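Local coordinates for beta-ketoacyl-[acyl-carrier-protein] synthase FabY (Pseudomonas aeruginosa, PDB 4CW4) that catalyses the condensation of acetyl-CoA with malonyl-ACP to give acetoacetyl-ACP, the primer that starts fatty acid synthesis, at residues Y291-G296 with G387-V392; A419-I424 with S546-S551; D428-A433 with V532-S537; D455-A460 with D464-T469. All blocks are in the same frame, centred on the assembly; numbering follows the deposited sequence.

Contact 1. Residues Y291-G296 with G387-V392; sequences YNLQKG and GAVTDV
L293 and Q294 both turn CG anti to the backbone N (chi1 -173° and -171°); L293 points at strand 387-392, while Q294 starts out beside it and reaches V392 through an extended chain. CG1 of V389, also anti to its N, meets CD2 of L293 tip to tip, 3.9 Å apart. The same CD2 of L293 also touches CG2 of V392 at 4.0 Å, and here the two side chains run at about a right angle. V392 thus divides its branches: CG2 faces the leucine, while CG1 and CB rest against the base of Q294, with CB of V392 3.8 Å from CB of Q294. The packing belongs to the five-layered alpha-beta-alpha-beta-alpha thiolase fold. Helix 288-301 touches both strand 222-225 and strand 387-394, consistent with a place in the central helical layer; the axes of the two short segments pass 7.7 Å apart at 121°. Beyond its aliphatic base, Q294 uses its amide as a donor. NE2 of Q294 gives a nearly straight bond of 2.9 Å to O of V392, with the acceptor close to the amide plane but the donor well above the plane of the carbonyl. At the other end of this buried amide, OE1 of Q294 accepts a hydrogen bond from NZ of K295 of the second subunit.

Contact 2. Residues A419-I424 with S546-S551; sequences ASAVQI and SGVVLS
V548 of strand 546-550 meets two residues of helix 419-424, one with each methyl. CG1 of V548 packs on CB of A421 at 4.1 Å, whereas CG2 of V548 lies 3.5 Å from OG of S420, a van der Waals contact between a hydroxyl oxygen and a methyl. This is helix-on-sheet packing in the thiolase-like fold of the ketosynthase: the segments run almost parallel, 22° apart, at an axis separation of 9.4 Å. Farther along the strand, L550 takes over. Its CD1 touches CG2 of I424 at 4.1 Å, the two side chains crossing at about a right angle, and the isoleucine places that methyl anti to its backbone N. No polar bond joins the two segments, and their contact is largely a matter of methyl groups. In the next shell, T390 of strand 387-394 packs beside both V548 and L550, F534 of strand 532-539 covers A421, and D631 of the second subunit lies against I424. The hydroxyl of S420 is satisfied within its own helix: chi1 of 73° sets OG between the backbone N and the carbonyl carbon, where it hydrogen-bonds to O of A417, one turn back.

Contact 3. Residues D428-A433 with V532-S537; sequences DTVRHA and VCFINS
V532 and A433 make the polar link between strand 532-537 and segment 428-433: N of V532 donates to O of A433 at 3.2 Å. Helix 427-433 runs straight into strand 434-437, and A433 also shares a backbone hydrogen bond with E531, as V532 does with F435. The bond therefore lies at the start of the parallel pairing of strands 434-437 and 532-539. The remaining contacts are apolar and fairly long. CG2 of T429 approaches CG2 of V532 at 4.3 Å, and CG1 of V430 comes obliquely to the F534 ring, 4.4 Å from CZ. That ring is also backed from within its own strand: CG1 of V532, two residues earlier, sits 3.8 Å above one face, offset toward the rim. With CG1 of V532 anti to the backbone N (chi1 175°), that methyl goes to the phenyl face and CG2 is left for the threonine. The axes of the two short segments are 9.1 Å apart and run at 77°, and the helix passes across the start of the strand. In this ketosynthase of the thiolase-like fold, strand 532-539 lies between 434-437, parallel to it, and 543-550, antiparallel, while V422 and V425 of helix 409-425 pack on V430.

Contact 4. Residues D455-A460 with D464-T469; sequences DRVASA and DGWPVT
W466 provides the apolar contact with helix segment 455-460 through the six-membered part of its indole. CB of A458 lies 3.8 Å from CE3 of W466, and CG1 of V457 is 4.3 Å from CH2 of W466, so the two helix residues meet the ring at separate atoms, both obliquely. CG of the tryptophan lies roughly anti to the backbone N (chi1 -152°), which extends the indole from the strand toward the helix. V418 of helix 409-425 packs on both V457 and W466. This is the return from helix to strand in a beta-alpha-beta unit made of strand 434-437, helix 444-461 and strand 466-469, where the chain reverses within a few residues and the indole of W466, the first residue of the second strand, packs against the helix. Strands 434-437 and 466-469 pair in parallel. Among the hydrogen bonds, the indole nitrogen NE1 of W466 pairs with OG of S434 in the first of these strands. In the turn, N of G465 makes a weak hydrogen bond to OD1 of D464 at 3.0 Å, and the positive phi of G465 suits a glycine. On the helix, the carboxylate of D455 forms a salt bridge with R516 through OD2.

All four contacts are buried and apolar in the main, and each packs a helix against a strand. Contacts 1, 2 and 3 follow neighbouring strands: 387-394 pairs with 543-550, which pairs with 532-539, so contact 2 touches both its neighbours. Contact 3 meets contact 4 where CD2 of F534 lies 3.7 Å from CZ2 of W466. Segments of contacts 1, 2 and 4 also touch the second subunit, whereas no other chain touches those of contact 3. The chemistry changes with place. Contact 1, nearest the chain centre, adds a side-chain amide bond; contact 2 has no hydrogen bond across it; contact 3 adds a backbone bond; contact 4, farthest out, relies on one indole.

Contact 1. Residues Y291-G296 with G387-V392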
loop_
_atom_site.group_PDB
_atom_site.type_symbol
_atom_site.label_atom_id
_atom_site.label_comp_id
_atom_site.label_asym_id
_atom_site.label_seq_id
_atom_site.Cartn_x
_atom_site.Cartn_y
_atom_site.Cartn_z
ATOM N N TYR A 291 -11.177 -1.690 -1.658
ATOM C CA TYR A 291 -10.661 -1.191 -0.396
ATOM C C TYR A 291 -10.540 0.342 -0.389
ATOM O O TYR A 291 -10.923 1.008 0.582
ATOM C CB TYR A 291 -9.304 -1.832 -0.080
ATOM C CG TYR A 291 -9.310 -3.292 0.349
ATOM C CD1 TYR A 291 -10.107 -4.237 -0.253
ATOM C CD2 TYR A 291 -8.473 -3.722 1.354
ATOM C CE1 TYR A 291 -10.087 -5.566 0.149
ATOM C CE2 TYR A 291 -8.440 -5.043 1.753
ATOM C CZ TYR A 291 -9.255 -5.959 1.147
ATOM O OH TYR A 291 -9.247 -7.283 1.530
ATOM N N ASN A 292 -10.048 0.909 -1.485
ATOM C CA ASN A 292 -10.017 2.359 -1.626
ATOM C C ASN A 292 -11.451 2.913 -1.634
ATOM O O ASN A 292 -11.734 3.969 -1.068
ATOM C CB ASN A 292 -9.294 2.764 -2.922
ATOM C CG ASN A 292 -7.785 2.750 -2.796
ATOM O OD1 ASN A 292 -7.225 2.958 -1.717
ATOM N ND2 ASN A 292 -7.122 2.538 -3.921
ATOM N N LEU A 293 -12.364 2.202 -2.280
ATOM C CA LEU A 293 -13.746 2.673 -2.399
ATOM C C LEU A 293 -14.435 2.649 -1.025
ATOM O O LEU A 293 -15.218 3.538 -0.719
ATOM C CB LEU A 293 -14.527 1.853 -3.428
ATOM C CG LEU A 293 -15.940 2.322 -3.785
ATOM C CD1 LEU A 293 -15.895 3.701 -4.387
ATOM C CD2 LEU A 293 -16.606 1.354 -4.758
ATOM N N GLN A 294 -14.107 1.669 -0.184
ATOM C CA GLN A 294 -14.673 1.631 1.152
ATOM C C GLN A 294 -14.286 2.896 1.925
ATOM O O GLN A 294 -15.120 3.528 2.611
ATOM C CB GLN A 294 -14.227 0.390 1.918
ATOM C CG GLN A 294 -14.990 0.223 3.240
ATOM C CD GLN A 294 -14.459 -0.912 4.084
ATOM O OE1 GLN A 294 -13.336 -0.837 4.592
ATOM N NE2 GLN A 294 -15.246 -1.985 4.221
ATOM N N LYS A 295 -13.007 3.253 1.844
ATOM C CA LYS A 295 -12.545 4.478 2.464
ATOM C C LYS A 295 -13.275 5.697 1.886
ATOM O O LYS A 295 -13.691 6.594 2.633
ATOM C CB LYS A 295 -11.029 4.585 2.299
ATOM C CG LYS A 295 -10.382 5.812 2.913
ATOM C CD LYS A 295 -10.172 5.669 4.399
ATOM C CE LYS A 295 -9.700 6.996 4.973
ATOM N NZ LYS A 295 -9.438 6.929 6.424
ATOM N N GLY A 296 -13.461 5.725 0.574
ATOM C CA GLY A 296 -14.156 6.837 -0.048
ATOM C C GLY A 296 -15.577 6.999 0.434
ATOM O O GLY A 296 -16.015 8.117 0.694
ATOM N N GLY A 387 -24.410 6.768 -11.050
ATOM C CA GLY A 387 -24.705 5.706 -10.118
ATOM C C GLY A 387 -24.471 6.217 -8.702
ATOM O O GLY A 387 -24.064 7.362 -8.512
ATOM N N ALA A 388 -24.692 5.362 -7.715
ATOM C CA ALA A 388 -24.363 5.671 -6.318
ATOM C C ALA A 388 -23.725 4.442 -5.690
ATOM O O ALA A 388 -23.996 3.316 -6.098
ATOM C CB ALA A 388 -25.603 6.071 -5.539
ATOM N N VAL A 389 -22.847 4.647 -4.726
ATOM C CA VAL A 389 -22.214 3.538 -4.061
ATOM C C VAL A 389 -22.536 3.610 -2.570
ATOM O O VAL A 389 -22.262 4.608 -1.929
ATOM C CB VAL A 389 -20.704 3.534 -4.287
ATOM C CG1 VAL A 389 -20.115 2.387 -3.546
ATOM C CG2 VAL A 389 -20.387 3.386 -5.758
ATOM N N THR A 390 -23.140 2.547 -2.043
ATOM C CA THR A 390 -23.694 2.568 -0.693
ATOM C C THR A 390 -22.878 1.787 0.325
ATOM O O THR A 390 -22.939 2.086 1.508
ATOM C CB THR A 390 -25.140 2.062 -0.679
ATOM O OG1 THR A 390 -25.232 0.856 -1.415
ATOM C CG2 THR A 390 -26.084 3.085 -1.298
ATOM N N ASP A 391 -22.120 0.794 -0.110
ATOM C CA ASP A 391 -21.361 -0.022 0.818
ATOM C C ASP A 391 -20.301 -0.795 0.087
ATOM O O ASP A 391 -20.486 -1.189 -1.083
ATOM C CB ASP A 391 -22.247 -1.054 1.521
ATOM C CG ASP A 391 -22.877 -0.539 2.824
ATOM O OD1 ASP A 391 -22.156 -0.071 3.752
ATOM O OD2 ASP A 391 -24.114 -0.609 2.907
ATOM N N VAL A 392 -19.216 -1.052 0.810
ATOM C CA VAL A 392 -18.257 -2.082 0.474
ATOM C C VAL A 392 -17.982 -2.865 1.736
ATOM O O VAL A 392 -17.703 -2.287 2.792
ATOM C CB VAL A 392 -16.924 -1.487 -0.043
ATOM C CG1 VAL A 392 -15.833 -2.572 -0.167
ATOM C CG2 VAL A 392 -17.136 -0.780 -1.389
#

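Contact 2. Residues A419-I424 with S546-S551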
loop_
_atom_site.group_PDB
_atom_site.type_symbol
_atom_site.label_atom_id
_atom_site.label_comp_id
_atom_site.label_asym_id
_atom_site.label_seq_id
_atom_site.Cartn_x
_atom_site.Cartn_y
_atom_site.Cartn_z
ATOM N N ALA A 419 -27.490 -8.262 1.580
ATOM C CA ALA A 419 -28.381 -7.845 2.651
ATOM C C ALA A 419 -28.480 -6.321 2.682
ATOM O O ALA A 419 -29.568 -5.765 2.902
ATOM C CB ALA A 419 -27.892 -8.363 3.997
ATOM N N SER A 420 -27.357 -5.636 2.470
ATOM C CA SER A 420 -27.356 -4.180 2.552
ATOM C C SER A 420 -28.215 -3.593 1.431
ATOM O O SER A 420 -28.944 -2.619 1.644
ATOM C CB SER A 420 -25.941 -3.610 2.522
ATOM O OG SER A 420 -25.360 -3.702 1.238
ATOM N N ALA A 421 -28.146 -4.213 0.247
ATOM C CA ALA A 421 -28.938 -3.756 -0.877
ATOM C C ALA A 421 -30.431 -3.987 -0.615
ATOM O O ALA A 421 -31.260 -3.156 -0.964
ATOM C CB ALA A 421 -28.491 -4.442 -2.173
ATOM N N VAL A 422 -30.779 -5.117 -0.011
ATOM C CA VAL A 422 -32.178 -5.388 0.323
ATOM C C VAL A 422 -32.740 -4.271 1.203
ATOM O O VAL A 422 -33.862 -3.820 1.010
ATOM C CB VAL A 422 -32.336 -6.765 1.008
ATOM C CG1 VAL A 422 -33.734 -6.938 1.593
ATOM C CG2 VAL A 422 -32.031 -7.893 0.021
ATOM N N GLN A 423 -31.947 -3.787 2.153
ATOM C CA GLN A 423 -32.431 -2.720 3.019
ATOM C C GLN A 423 -32.729 -1.444 2.256
ATOM O O GLN A 423 -33.591 -0.669 2.652
ATOM C CB GLN A 423 -31.412 -2.403 4.106
ATOM C CG GLN A 423 -31.126 -3.548 5.041
ATOM C CD GLN A 423 -30.493 -3.070 6.318
ATOM O OE1 GLN A 423 -29.350 -3.428 6.649
ATOM N NE2 GLN A 423 -31.232 -2.247 7.053
ATOM N N ILE A 424 -32.006 -1.211 1.169
ATOM C CA ILE A 424 -32.103 0.060 0.472
ATOM C C ILE A 424 -33.109 0.021 -0.669
ATOM O O ILE A 424 -33.883 0.955 -0.812
ATOM C CB ILE A 424 -30.713 0.552 -0.012
ATOM C CG1 ILE A 424 -29.843 0.913 1.202
ATOM C CG2 ILE A 424 -30.866 1.756 -0.943
ATOM C CD1 ILE A 424 -28.357 1.176 0.894
ATOM N N SER A 546 -16.797 -6.984 -1.534
ATOM C CA SER A 546 -17.950 -6.843 -2.409
ATOM C C SER A 546 -18.536 -5.452 -2.252
ATOM O O SER A 546 -18.676 -4.950 -1.131
ATOM C CB SER A 546 -19.024 -7.889 -2.097
ATOM O OG SER A 546 -18.495 -9.194 -2.142
ATOM N N GLY A 547 -18.833 -4.813 -3.378
ATOM C CA GLY A 547 -19.411 -3.481 -3.384
ATOM C C GLY A 547 -20.820 -3.435 -3.938
ATOM O O GLY A 547 -21.182 -4.248 -4.801
ATOM N N VAL A 548 -21.593 -2.454 -3.479
ATOM C CA VAL A 548 -22.968 -2.248 -3.929
ATOM C C VAL A 548 -23.061 -0.940 -4.705
ATOM O O VAL A 548 -22.734 0.132 -4.187
ATOM C CB VAL A 548 -23.941 -2.204 -2.726
ATOM C CG1 VAL A 548 -25.376 -2.039 -3.211
ATOM C CG2 VAL A 548 -23.810 -3.461 -1.894
ATOM N N VAL A 549 -23.523 -1.035 -5.947
ATOM C CA VAL A 549 -23.685 0.125 -6.813
ATOM C C VAL A 549 -25.143 0.209 -7.249
ATOM O O VAL A 549 -25.715 -0.776 -7.708
ATOM C CB VAL A 549 -22.792 0.021 -8.084
ATOM C CG1 VAL A 549 -22.760 1.357 -8.824
ATOM C CG2 VAL A 549 -21.394 -0.464 -7.745
ATOM N N LEU A 550 -25.731 1.386 -7.081
ATOM C CA LEU A 550 -27.108 1.664 -7.475
ATOM C C LEU A 550 -27.125 2.435 -8.782
ATOM O O LEU A 550 -26.237 3.245 -9.039
ATOM C CB LEU A 550 -27.814 2.501 -6.406
ATOM C CG LEU A 550 -27.711 2.013 -4.959
ATOM C CD1 LEU A 550 -28.480 2.962 -4.034
ATOM C CD2 LEU A 550 -28.220 0.578 -4.842
ATOM N N SER A 551 -28.141 2.190 -9.609
ATOM C CA SER A 551 -28.271 2.874 -10.880
ATOM C C SER A 551 -28.581 4.357 -10.709
ATOM O O SER A 551 -29.061 4.786 -9.652
ATOM C CB SER A 551 -29.434 2.260 -11.684
ATOM O OG SER A 551 -30.658 2.564 -11.037
#

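Contact 3. Residues D428-A433 with V532-S537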
loop_
_atom_site.group_PDB
_atom_site.type_symbol
_atom_site.label_atom_id
_atom_site.label_comp_id
_atom_site.label_asym_id
_atom_site.label_seq_id
_atom_site.Cartn_x
_atom_site.Cartn_y
_atom_site.Cartn_z
ATOM N N ASP A 428 -37.548 -7.421 -3.792
ATOM C CA ASP A 428 -37.989 -7.627 -5.173
ATOM C C ASP A 428 -36.962 -7.090 -6.159
ATOM O O ASP A 428 -36.620 -7.760 -7.138
ATOM C CB ASP A 428 -39.347 -6.972 -5.416
ATOM C CG ASP A 428 -39.846 -7.187 -6.836
ATOM O OD1 ASP A 428 -40.242 -8.324 -7.150
ATOM O OD2 ASP A 428 -39.822 -6.226 -7.636
ATOM N N THR A 429 -36.459 -5.886 -5.900
ATOM C CA THR A 429 -35.469 -5.286 -6.798
ATOM C C THR A 429 -34.164 -6.088 -6.799
ATOM O O THR A 429 -33.549 -6.270 -7.830
ATOM C CB THR A 429 -35.224 -3.807 -6.454
ATOM O OG1 THR A 429 -36.418 -3.066 -6.713
ATOM C CG2 THR A 429 -34.107 -3.230 -7.308
ATOM N N VAL A 430 -33.745 -6.574 -5.645
ATOM C CA VAL A 430 -32.572 -7.435 -5.603
ATOM C C VAL A 430 -32.822 -8.740 -6.376
ATOM O O VAL A 430 -31.970 -9.190 -7.141
ATOM C CB VAL A 430 -32.141 -7.716 -4.160
ATOM C CG1 VAL A 430 -31.083 -8.832 -4.103
ATOM C CG2 VAL A 430 -31.580 -6.448 -3.531
ATOM N N ARG A 431 -34.005 -9.325 -6.207
ATOM C CA ARG A 431 -34.300 -10.594 -6.849
ATOM C C ARG A 431 -34.449 -10.505 -8.351
ATOM O O ARG A 431 -34.132 -11.458 -9.040
ATOM C CB ARG A 431 -35.562 -11.225 -6.255
ATOM C CG ARG A 431 -35.316 -11.819 -4.881
ATOM C CD ARG A 431 -36.627 -12.262 -4.226
ATOM N NE ARG A 431 -36.359 -12.933 -2.958
ATOM C CZ ARG A 431 -37.276 -13.192 -2.032
ATOM N NH1 ARG A 431 -38.552 -12.843 -2.217
ATOM N NH2 ARG A 431 -36.916 -13.800 -0.913
ATOM N N HIS A 432 -34.947 -9.386 -8.866
ATOM C CA HIS A 432 -35.300 -9.313 -10.275
ATOM C C HIS A 432 -34.636 -8.204 -11.065
ATOM O O HIS A 432 -34.801 -8.134 -12.277
ATOM C CB HIS A 432 -36.823 -9.202 -10.397
ATOM C CG HIS A 432 -37.547 -10.334 -9.754
ATOM N ND1 HIS A 432 -37.523 -11.613 -10.265
ATOM C CD2 HIS A 432 -38.280 -10.395 -8.618
ATOM C CE1 HIS A 432 -38.235 -12.407 -9.487
ATOM N NE2 HIS A 432 -38.700 -11.695 -8.478
ATOM N N ALA A 433 -33.845 -7.369 -10.400
ATOM C CA ALA A 433 -33.188 -6.264 -11.078
ATOM C C ALA A 433 -31.787 -6.023 -10.539
ATOM O O ALA A 433 -31.328 -4.883 -10.491
ATOM C CB ALA A 433 -34.023 -5.006 -10.968
ATOM N N VAL A 532 -29.242 -2.562 -9.686
ATOM C CA VAL A 532 -28.225 -2.768 -8.665
ATOM C C VAL A 532 -27.163 -3.713 -9.187
ATOM O O VAL A 532 -27.489 -4.741 -9.764
ATOM C CB VAL A 532 -28.837 -3.390 -7.411
ATOM C CG1 VAL A 532 -27.753 -3.723 -6.352
ATOM C CG2 VAL A 532 -29.896 -2.474 -6.844
ATOM N N CYS A 533 -25.890 -3.360 -8.969
ATOM C CA CYS A 533 -24.793 -4.264 -9.283
ATOM C C CYS A 533 -23.977 -4.573 -8.037
ATOM O O CYS A 533 -23.630 -3.664 -7.261
ATOM C CB CYS A 533 -23.853 -3.666 -10.325
ATOM S SG CYS A 533 -22.550 -4.815 -10.840
ATOM N N PHE A 534 -23.669 -5.854 -7.863
ATOM C CA PHE A 534 -22.734 -6.307 -6.847
ATOM C C PHE A 534 -21.389 -6.567 -7.518
ATOM O O PHE A 534 -21.267 -7.450 -8.385
ATOM C CB PHE A 534 -23.267 -7.573 -6.204
ATOM C CG PHE A 534 -24.612 -7.376 -5.563
ATOM C CD1 PHE A 534 -24.716 -6.707 -4.369
ATOM C CD2 PHE A 534 -25.763 -7.829 -6.173
ATOM C CE1 PHE A 534 -25.930 -6.506 -3.776
ATOM C CE2 PHE A 534 -26.986 -7.621 -5.588
ATOM C CZ PHE A 534 -27.074 -6.959 -4.387
ATOM N N ILE A 535 -20.391 -5.777 -7.128
ATOM C CA ILE A 535 -19.024 -5.932 -7.621
ATOM C C ILE A 535 -18.287 -6.885 -6.677
ATOM O O ILE A 535 -18.196 -6.604 -5.476
ATOM C CB ILE A 535 -18.273 -4.586 -7.624
ATOM C CG1 ILE A 535 -19.055 -3.477 -8.345
ATOM C CG2 ILE A 535 -16.896 -4.759 -8.241
ATOM C CD1 ILE A 535 -19.366 -3.717 -9.765
ATOM N N ASN A 536 -17.786 -8.001 -7.200
ATOM C CA ASN A 536 -17.126 -8.988 -6.370
ATOM C C ASN A 536 -15.644 -9.133 -6.694
ATOM O O ASN A 536 -15.249 -9.174 -7.866
ATOM C CB ASN A 536 -17.807 -10.350 -6.492
ATOM C CG ASN A 536 -17.464 -11.254 -5.319
ATOM O OD1 ASN A 536 -17.403 -10.793 -4.168
ATOM N ND2 ASN A 536 -17.166 -12.517 -5.599
ATOM N N SER A 537 -14.823 -9.193 -5.657
ATOM C CA SER A 537 -13.374 -9.209 -5.853
ATOM C C SER A 537 -12.638 -9.919 -4.733
ATOM O O SER A 537 -13.088 -10.019 -3.583
ATOM C CB SER A 537 -12.841 -7.785 -5.989
ATOM O OG SER A 537 -11.511 -7.739 -6.460
#

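Contact 4. Residues D455-A460 with D464-T469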
loop_
_atom_site.group_PDB
_atom_site.type_symbol
_atom_site.label_atom_id
_atom_site.label_comp_id
_atom_site.label_asym_id
_atom_site.label_seq_id
_atom_site.Cartn_x
_atom_site.Cartn_y
_atom_site.Cartn_z
ATOM N N ASP A 455 -24.045 -18.810 -5.843
ATOM C CA ASP A 455 -25.199 -19.696 -5.837
ATOM C C ASP A 455 -25.802 -19.809 -4.442
ATOM O O ASP A 455 -27.027 -19.780 -4.274
ATOM C CB ASP A 455 -24.775 -21.069 -6.341
ATOM C CG ASP A 455 -25.943 -21.929 -6.749
ATOM O OD1 ASP A 455 -26.817 -21.463 -7.524
ATOM O OD2 ASP A 455 -25.965 -23.089 -6.301
ATOM N N ARG A 456 -24.961 -19.920 -3.427
ATOM C CA ARG A 456 -25.467 -20.100 -2.073
ATOM C C ARG A 456 -26.046 -18.808 -1.468
ATOM O O ARG A 456 -27.020 -18.851 -0.707
ATOM C CB ARG A 456 -24.382 -20.691 -1.187
ATOM C CG ARG A 456 -23.995 -22.107 -1.593
ATOM C CD ARG A 456 -23.023 -22.705 -0.601
ATOM N NE ARG A 456 -23.633 -22.785 0.720
ATOM C CZ ARG A 456 -22.966 -22.926 1.858
ATOM N NH1 ARG A 456 -21.646 -22.998 1.856
ATOM N NH2 ARG A 456 -23.632 -22.972 3.003
ATOM N N VAL A 457 -25.484 -17.660 -1.822
ATOM C CA VAL A 457 -26.075 -16.392 -1.417
ATOM C C VAL A 457 -27.398 -16.181 -2.158
ATOM O O VAL A 457 -28.388 -15.756 -1.562
ATOM C CB VAL A 457 -25.113 -15.215 -1.636
ATOM C CG1 VAL A 457 -25.807 -13.900 -1.412
ATOM C CG2 VAL A 457 -23.924 -15.350 -0.707
ATOM N N ALA A 458 -27.431 -16.491 -3.451
ATOM C CA ALA A 458 -28.685 -16.431 -4.198
ATOM C C ALA A 458 -29.771 -17.253 -3.523
ATOM O O ALA A 458 -30.912 -16.811 -3.401
ATOM C CB ALA A 458 -28.473 -16.911 -5.621
ATOM N N SER A 459 -29.420 -18.456 -3.086
ATOM C CA SER A 459 -30.413 -19.324 -2.490
ATOM C C SER A 459 -30.924 -18.702 -1.193
ATOM O O SER A 459 -32.130 -18.664 -0.945
ATOM C CB SER A 459 -29.815 -20.706 -2.247
ATOM O OG SER A 459 -30.779 -21.551 -1.673
ATOM N N ALA A 460 -30.005 -18.189 -0.384
ATOM C CA ALA A 460 -30.378 -17.561 0.875
ATOM C C ALA A 460 -31.356 -16.405 0.676
ATOM O O ALA A 460 -32.266 -16.223 1.479
ATOM C CB ALA A 460 -29.143 -17.087 1.632
ATOM N N ASP A 464 -33.180 -16.200 -8.266
ATOM C CA ASP A 464 -32.972 -17.215 -9.290
ATOM C C ASP A 464 -32.539 -16.506 -10.568
ATOM O O ASP A 464 -32.810 -15.325 -10.734
ATOM C CB ASP A 464 -34.246 -18.031 -9.509
ATOM C CG ASP A 464 -33.988 -19.324 -10.270
ATOM O OD1 ASP A 464 -32.818 -19.786 -10.323
ATOM O OD2 ASP A 464 -34.958 -19.879 -10.817
ATOM N N GLY A 465 -31.841 -17.215 -11.448
ATOM C CA GLY A 465 -31.377 -16.638 -12.701
ATOM C C GLY A 465 -30.560 -15.366 -12.516
ATOM O O GLY A 465 -30.695 -14.406 -13.278
ATOM N N TRP A 466 -29.719 -15.349 -11.490
ATOM C CA TRP A 466 -28.974 -14.138 -11.120
ATOM C C TRP A 466 -27.971 -13.844 -12.216
ATOM O O TRP A 466 -27.057 -14.636 -12.436
ATOM C CB TRP A 466 -28.227 -14.345 -9.817
ATOM C CG TRP A 466 -27.960 -13.123 -8.969
ATOM C CD1 TRP A 466 -28.435 -11.865 -9.140
ATOM C CD2 TRP A 466 -27.158 -13.097 -7.788
ATOM N NE1 TRP A 466 -27.974 -11.042 -8.134
ATOM C CE2 TRP A 466 -27.191 -11.783 -7.285
ATOM C CE3 TRP A 466 -26.419 -14.067 -7.111
ATOM C CZ2 TRP A 466 -26.512 -11.409 -6.120
ATOM C CZ3 TRP A 466 -25.742 -13.701 -5.960
ATOM C CH2 TRP A 466 -25.803 -12.380 -5.469
ATOM N N PRO A 467 -28.127 -12.716 -12.911
ATOM C CA PRO A 467 -27.223 -12.499 -14.043
ATOM C C PRO A 467 -25.804 -12.198 -13.590
ATOM O O PRO A 467 -25.570 -11.380 -12.678
ATOM C CB PRO A 467 -27.842 -11.303 -14.779
ATOM C CG PRO A 467 -29.266 -11.259 -14.292
ATOM C CD PRO A 467 -29.214 -11.721 -12.877
ATOM N N VAL A 468 -24.865 -12.869 -14.256
ATOM C CA VAL A 468 -23.440 -12.763 -13.965
ATOM C C VAL A 468 -22.666 -12.342 -15.214
ATOM O O VAL A 468 -22.874 -12.877 -16.304
ATOM C CB VAL A 468 -22.882 -14.123 -13.451
ATOM C CG1 VAL A 468 -21.369 -14.077 -13.258
ATOM C CG2 VAL A 468 -23.569 -14.551 -12.169
ATOM N N THR A 469 -21.756 -11.389 -15.044
ATOM C CA THR A 469 -20.861 -10.957 -16.103
ATOM C C THR A 469 -19.430 -10.940 -15.549
ATOM O O THR A 469 -19.237 -10.939 -14.337
ATOM C CB THR A 469 -21.305 -9.591 -16.665
ATOM O OG1 THR A 469 -20.530 -9.245 -17.829
ATOM C CG2 THR A 469 -21.213 -8.485 -15.622
#